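Long-range contact in DUF3828 domain-containing protein (Bacteroides thetaiotaomicron, PDB 3KZT), which is of unknown function but carries a DUF3828 domain and is probably anchored to the membrane as a lipoprotein in its natural form: residues I23-Y35 and I123-I136. Numbering follows the deposited sequence.
Sequences IEQEAIGMIEDFY and IPVRVVNVDGQYLI. With SO4 (sulfate ion), chain E.
With CG of Tyr-134 opposite its own carbonyl carbon (chi1 -67°), the phenol ring lies against helix 23-35, one face over the backbone at Glu-26 C and Ala-27 CA. Met-30, a selenomethionine, sends CG away from its backbone N (chi1 176°) and then bends twice, which drops its methyl onto the hairpin. The hydroxyl OH of Tyr-134 donates to OE1 of Glu-26 at 2.7 Å, meeting the anti side of the carboxylate 22° out of its plane; ring and carboxylate are steeply turned against each other. OE2 of the same glutamate holds Arg-22 in a salt bridge, so each oxygen has its own partner. On the other face of the ring, ND2 of Asn-129 sits 3.2 Å above the plane, near the rim. A leucine in place of Tyr-134 would probably leave Glu-26 OE1 without its donor and cover less of the helix backbone at Glu-26 and Ala-27.

Strands 123-130 and 133-136 form a beta hairpin closed by a type I' turn from Val-130 to Gln-133, at one margin of a four-stranded antiparallel sheet; the long helix 13-41 packs across that sheet. Deeper in the interface, Met-30 CE meets Val-127 CG2 tip to tip at 3.7 Å and also touches Tyr-134 CB and Ile-136 CG1. Ile-31 CD1 reaches Val-127 CG2 at 3.6 Å and Val-125 CG2 at 3.8 Å, bridging two residues of one strand. Phe-34 CD2 takes Ile-136 CD1 at 3.7 Å, the two side chains crossing at about a right angle. Beyond it, Tyr-35 OH lies 4.1 Å from Val-125 CG1 and also near Ile-123 CG2, while its hydrogen bond goes to the carbonyl of Ile-81.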
# COMPACT_ATOMS: atom_id res chain seq x y z
N ILE A 23 2.55 2.11 23.40
CA ILE A 23 1.16 1.70 23.10
C ILE A 23 0.55 2.54 21.97
O ILE A 23 -0.11 2.00 21.08
CB ILE A 23 0.27 1.73 24.38
CG1 ILE A 23 0.68 0.60 25.34
CG2 ILE A 23 -1.20 1.57 24.04
CD1 ILE A 23 0.43 -0.79 24.80
N GLU A 24 0.78 3.86 22.02
CA GLU A 24 0.32 4.78 20.95
C GLU A 24 0.94 4.45 19.60
O GLU A 24 0.22 4.46 18.58
CB GLU A 24 0.60 6.23 21.32
CG GLU A 24 -0.36 6.77 22.38
CD GLU A 24 0.13 8.04 23.05
OE1 GLU A 24 1.00 8.74 22.49
OE2 GLU A 24 -0.38 8.35 24.14
N GLN A 25 2.26 4.15 19.58
CA GLN A 25 2.94 3.75 18.34
C GLN A 25 2.46 2.41 17.80
O GLN A 25 2.40 2.25 16.58
CB GLN A 25 4.48 3.72 18.49
CG GLN A 25 5.14 5.09 18.67
CD GLN A 25 4.96 6.05 17.48
OE1 GLN A 25 4.62 5.64 16.36
NE2 GLN A 25 5.17 7.33 17.73
N GLU A 26 2.13 1.47 18.70
CA GLU A 26 1.51 0.19 18.30
C GLU A 26 0.15 0.42 17.65
O GLU A 26 -0.14 -0.18 16.63
CB GLU A 26 1.35 -0.77 19.51
CG GLU A 26 2.67 -1.29 20.08
CD GLU A 26 2.53 -2.13 21.34
OE1 GLU A 26 1.39 -2.48 21.75
OE2 GLU A 26 3.57 -2.44 21.93
N ALA A 27 -0.67 1.30 18.26
CA ALA A 27 -2.01 1.66 17.73
C ALA A 27 -1.88 2.34 16.37
O ALA A 27 -2.58 1.99 15.44
CB ALA A 27 -2.76 2.57 18.72
N ILE A 28 -0.96 3.32 16.29
CA ILE A 28 -0.63 4.00 15.03
C ILE A 28 -0.24 2.98 13.91
O ILE A 28 -0.80 3.04 12.82
CB ILE A 28 0.46 5.13 15.25
CG1 ILE A 28 -0.20 6.33 15.95
CG2 ILE A 28 1.08 5.59 13.94
CD1 ILE A 28 0.75 7.36 16.46
N GLY A 29 0.64 2.02 14.24
CA GLY A 29 1.06 0.94 13.32
C GLY A 29 -0.10 0.13 12.74
O GLY A 29 -0.12 -0.16 11.55
N MSE A 30 -1.05 -0.23 13.58
CA MSE A 30 -2.28 -0.95 13.13
C MSE A 30 -3.14 -0.08 12.19
O MSE A 30 -3.60 -0.57 11.16
CB MSE A 30 -3.13 -1.38 14.33
CG MSE A 30 -4.48 -2.06 13.94
SE MSE A 30 -5.96 -0.84 13.56
CE MSE A 30 -6.08 -0.04 15.35
N ILE A 31 -3.36 1.18 12.58
CA ILE A 31 -4.14 2.15 11.78
C ILE A 31 -3.49 2.35 10.39
O ILE A 31 -4.17 2.30 9.39
CB ILE A 31 -4.31 3.52 12.52
CG1 ILE A 31 -5.16 3.35 13.80
CG2 ILE A 31 -5.04 4.56 11.60
CD1 ILE A 31 -5.09 4.55 14.78
N GLU A 32 -2.16 2.55 10.38
CA GLU A 32 -1.37 2.62 9.12
C GLU A 32 -1.55 1.38 8.23
O GLU A 32 -1.72 1.52 7.02
CB GLU A 32 0.11 2.77 9.42
CG GLU A 32 0.49 4.17 9.91
CD GLU A 32 1.92 4.27 10.40
OE1 GLU A 32 2.59 3.23 10.54
OE2 GLU A 32 2.38 5.41 10.65
N ASP A 33 -1.50 0.19 8.85
CA ASP A 33 -1.69 -1.10 8.12
C ASP A 33 -3.07 -1.22 7.53
O ASP A 33 -3.21 -1.71 6.41
CB ASP A 33 -1.49 -2.32 9.04
CG ASP A 33 -0.05 -2.48 9.53
OD1 ASP A 33 0.87 -1.79 9.05
OD2 ASP A 33 0.13 -3.31 10.44
N PHE A 34 -4.09 -0.82 8.30
CA PHE A 34 -5.47 -0.81 7.80
C PHE A 34 -5.62 0.07 6.55
O PHE A 34 -6.12 -0.40 5.53
CB PHE A 34 -6.48 -0.36 8.87
CG PHE A 34 -7.83 -0.07 8.31
CD1 PHE A 34 -8.53 -1.06 7.63
CD2 PHE A 34 -8.40 1.21 8.43
CE1 PHE A 34 -9.78 -0.79 7.07
CE2 PHE A 34 -9.67 1.48 7.87
CZ PHE A 34 -10.35 0.48 7.19
N TYR A 35 -5.18 1.33 6.65
CA TYR A 35 -5.32 2.30 5.54
C TYR A 35 -4.53 1.93 4.28
O TYR A 35 -5.02 2.12 3.18
CB TYR A 35 -5.04 3.76 5.98
CG TYR A 35 -6.27 4.41 6.56
CD1 TYR A 35 -6.62 4.24 7.90
CD2 TYR A 35 -7.12 5.16 5.75
CE1 TYR A 35 -7.78 4.82 8.42
CE2 TYR A 35 -8.27 5.75 6.25
CZ TYR A 35 -8.60 5.58 7.60
OH TYR A 35 -9.73 6.15 8.11
N ILE A 123 -9.50 12.33 9.37
CA ILE A 123 -10.49 11.46 10.01
C ILE A 123 -10.07 11.10 11.46
O ILE A 123 -9.03 10.43 11.65
CB ILE A 123 -10.69 10.09 9.22
CG1 ILE A 123 -10.98 10.32 7.72
CG2 ILE A 123 -11.81 9.25 9.85
CD1 ILE A 123 -9.75 10.24 6.82
N PRO A 124 -10.84 11.56 12.49
CA PRO A 124 -10.56 11.04 13.83
C PRO A 124 -11.04 9.58 13.90
O PRO A 124 -12.17 9.29 13.45
CB PRO A 124 -11.41 11.94 14.75
CG PRO A 124 -11.92 13.06 13.88
CD PRO A 124 -11.95 12.54 12.52
N VAL A 125 -10.18 8.68 14.40
CA VAL A 125 -10.51 7.26 14.58
C VAL A 125 -10.16 6.82 16.01
O VAL A 125 -9.13 7.26 16.56
CB VAL A 125 -9.83 6.34 13.51
CG1 VAL A 125 -10.10 6.87 12.10
CG2 VAL A 125 -8.32 6.20 13.75
N ARG A 126 -11.02 5.98 16.61
CA ARG A 126 -10.84 5.48 17.97
C ARG A 126 -10.45 4.00 17.92
O ARG A 126 -11.00 3.24 17.12
CB ARG A 126 -12.11 5.66 18.78
CG ARG A 126 -11.85 5.70 20.27
CD ARG A 126 -13.13 5.84 21.07
NE ARG A 126 -13.85 4.58 21.28
CZ ARG A 126 -15.04 4.46 21.89
NH1 ARG A 126 -15.71 5.55 22.35
NH2 ARG A 126 -15.59 3.25 22.04
N VAL A 127 -9.51 3.61 18.81
CA VAL A 127 -8.91 2.26 18.84
C VAL A 127 -9.25 1.52 20.14
O VAL A 127 -9.20 2.12 21.20
CB VAL A 127 -7.35 2.35 18.71
CG1 VAL A 127 -6.68 0.98 18.95
CG2 VAL A 127 -6.96 2.90 17.35
N VAL A 128 -9.58 0.23 20.03
CA VAL A 128 -9.81 -0.65 21.19
C VAL A 128 -8.78 -1.79 21.11
O VAL A 128 -8.37 -2.18 20.00
CB VAL A 128 -11.27 -1.23 21.23
CG1 VAL A 128 -11.56 -2.14 20.01
CG2 VAL A 128 -11.52 -1.99 22.53
N ASN A 129 -8.32 -2.29 22.26
CA ASN A 129 -7.44 -3.46 22.33
C ASN A 129 -8.28 -4.62 22.87
O ASN A 129 -8.82 -4.51 23.95
CB ASN A 129 -6.22 -3.21 23.22
CG ASN A 129 -5.14 -4.31 23.08
OD1 ASN A 129 -5.39 -5.49 23.31
ND2 ASN A 129 -3.93 -3.91 22.74
N VAL A 130 -8.38 -5.69 22.08
CA VAL A 130 -9.08 -6.92 22.48
C VAL A 130 -8.03 -8.04 22.49
O VAL A 130 -7.54 -8.42 21.42
CB VAL A 130 -10.23 -7.27 21.49
CG1 VAL A 130 -10.97 -8.52 21.96
CG2 VAL A 130 -11.19 -6.11 21.37
N ASP A 131 -7.68 -8.52 23.70
CA ASP A 131 -6.71 -9.65 23.93
C ASP A 131 -5.37 -9.52 23.14
O ASP A 131 -4.90 -10.48 22.52
CB ASP A 131 -7.40 -10.99 23.65
CG ASP A 131 -8.57 -11.25 24.58
OD1 ASP A 131 -8.35 -11.32 25.81
OD2 ASP A 131 -9.71 -11.39 24.09
N GLY A 132 -4.82 -8.31 23.14
CA GLY A 132 -3.58 -8.00 22.41
C GLY A 132 -3.72 -7.47 20.99
O GLY A 132 -2.76 -6.91 20.47
N GLN A 133 -4.91 -7.64 20.36
CA GLN A 133 -5.18 -7.16 18.99
C GLN A 133 -5.80 -5.77 19.02
O GLN A 133 -6.78 -5.57 19.73
CB GLN A 133 -6.17 -8.09 18.27
CG GLN A 133 -5.65 -9.49 17.99
CD GLN A 133 -4.59 -9.50 16.93
OE1 GLN A 133 -3.41 -9.72 17.22
NE2 GLN A 133 -4.98 -9.22 15.68
N TYR A 134 -5.24 -4.84 18.24
CA TYR A 134 -5.79 -3.48 18.10
C TYR A 134 -6.83 -3.45 16.97
O TYR A 134 -6.61 -4.03 15.91
CB TYR A 134 -4.68 -2.47 17.82
CG TYR A 134 -3.72 -2.29 18.97
CD1 TYR A 134 -4.03 -1.43 20.02
CD2 TYR A 134 -2.50 -2.98 19.01
CE1 TYR A 134 -3.16 -1.24 21.08
CE2 TYR A 134 -1.61 -2.80 20.07
CZ TYR A 134 -1.96 -1.92 21.10
OH TYR A 134 -1.12 -1.71 22.15
N LEU A 135 -7.95 -2.78 17.22
CA LEU A 135 -9.06 -2.66 16.27
C LEU A 135 -9.61 -1.25 16.36
O LEU A 135 -9.55 -0.65 17.42
CB LEU A 135 -10.18 -3.65 16.61
CG LEU A 135 -9.87 -5.14 16.52
CD1 LEU A 135 -10.99 -5.96 17.11
CD2 LEU A 135 -9.62 -5.53 15.07
N ILE A 136 -10.12 -0.73 15.23
CA ILE A 136 -10.74 0.59 15.21
C ILE A 136 -12.21 0.35 15.59
O ILE A 136 -12.88 -0.43 14.93
CB ILE A 136 -10.62 1.28 13.83
CG1 ILE A 136 -9.14 1.51 13.46
CG2 ILE A 136 -11.32 2.59 13.84
CD1 ILE A 136 -8.91 2.01 12.05
S SO4 E . -14.57 8.80 24.16
O1 SO4 E . -14.90 7.76 25.13
O2 SO4 E . -13.11 8.97 24.09
O3 SO4 E . -15.18 10.06 24.59
O4 SO4 E . -15.09 8.42 22.85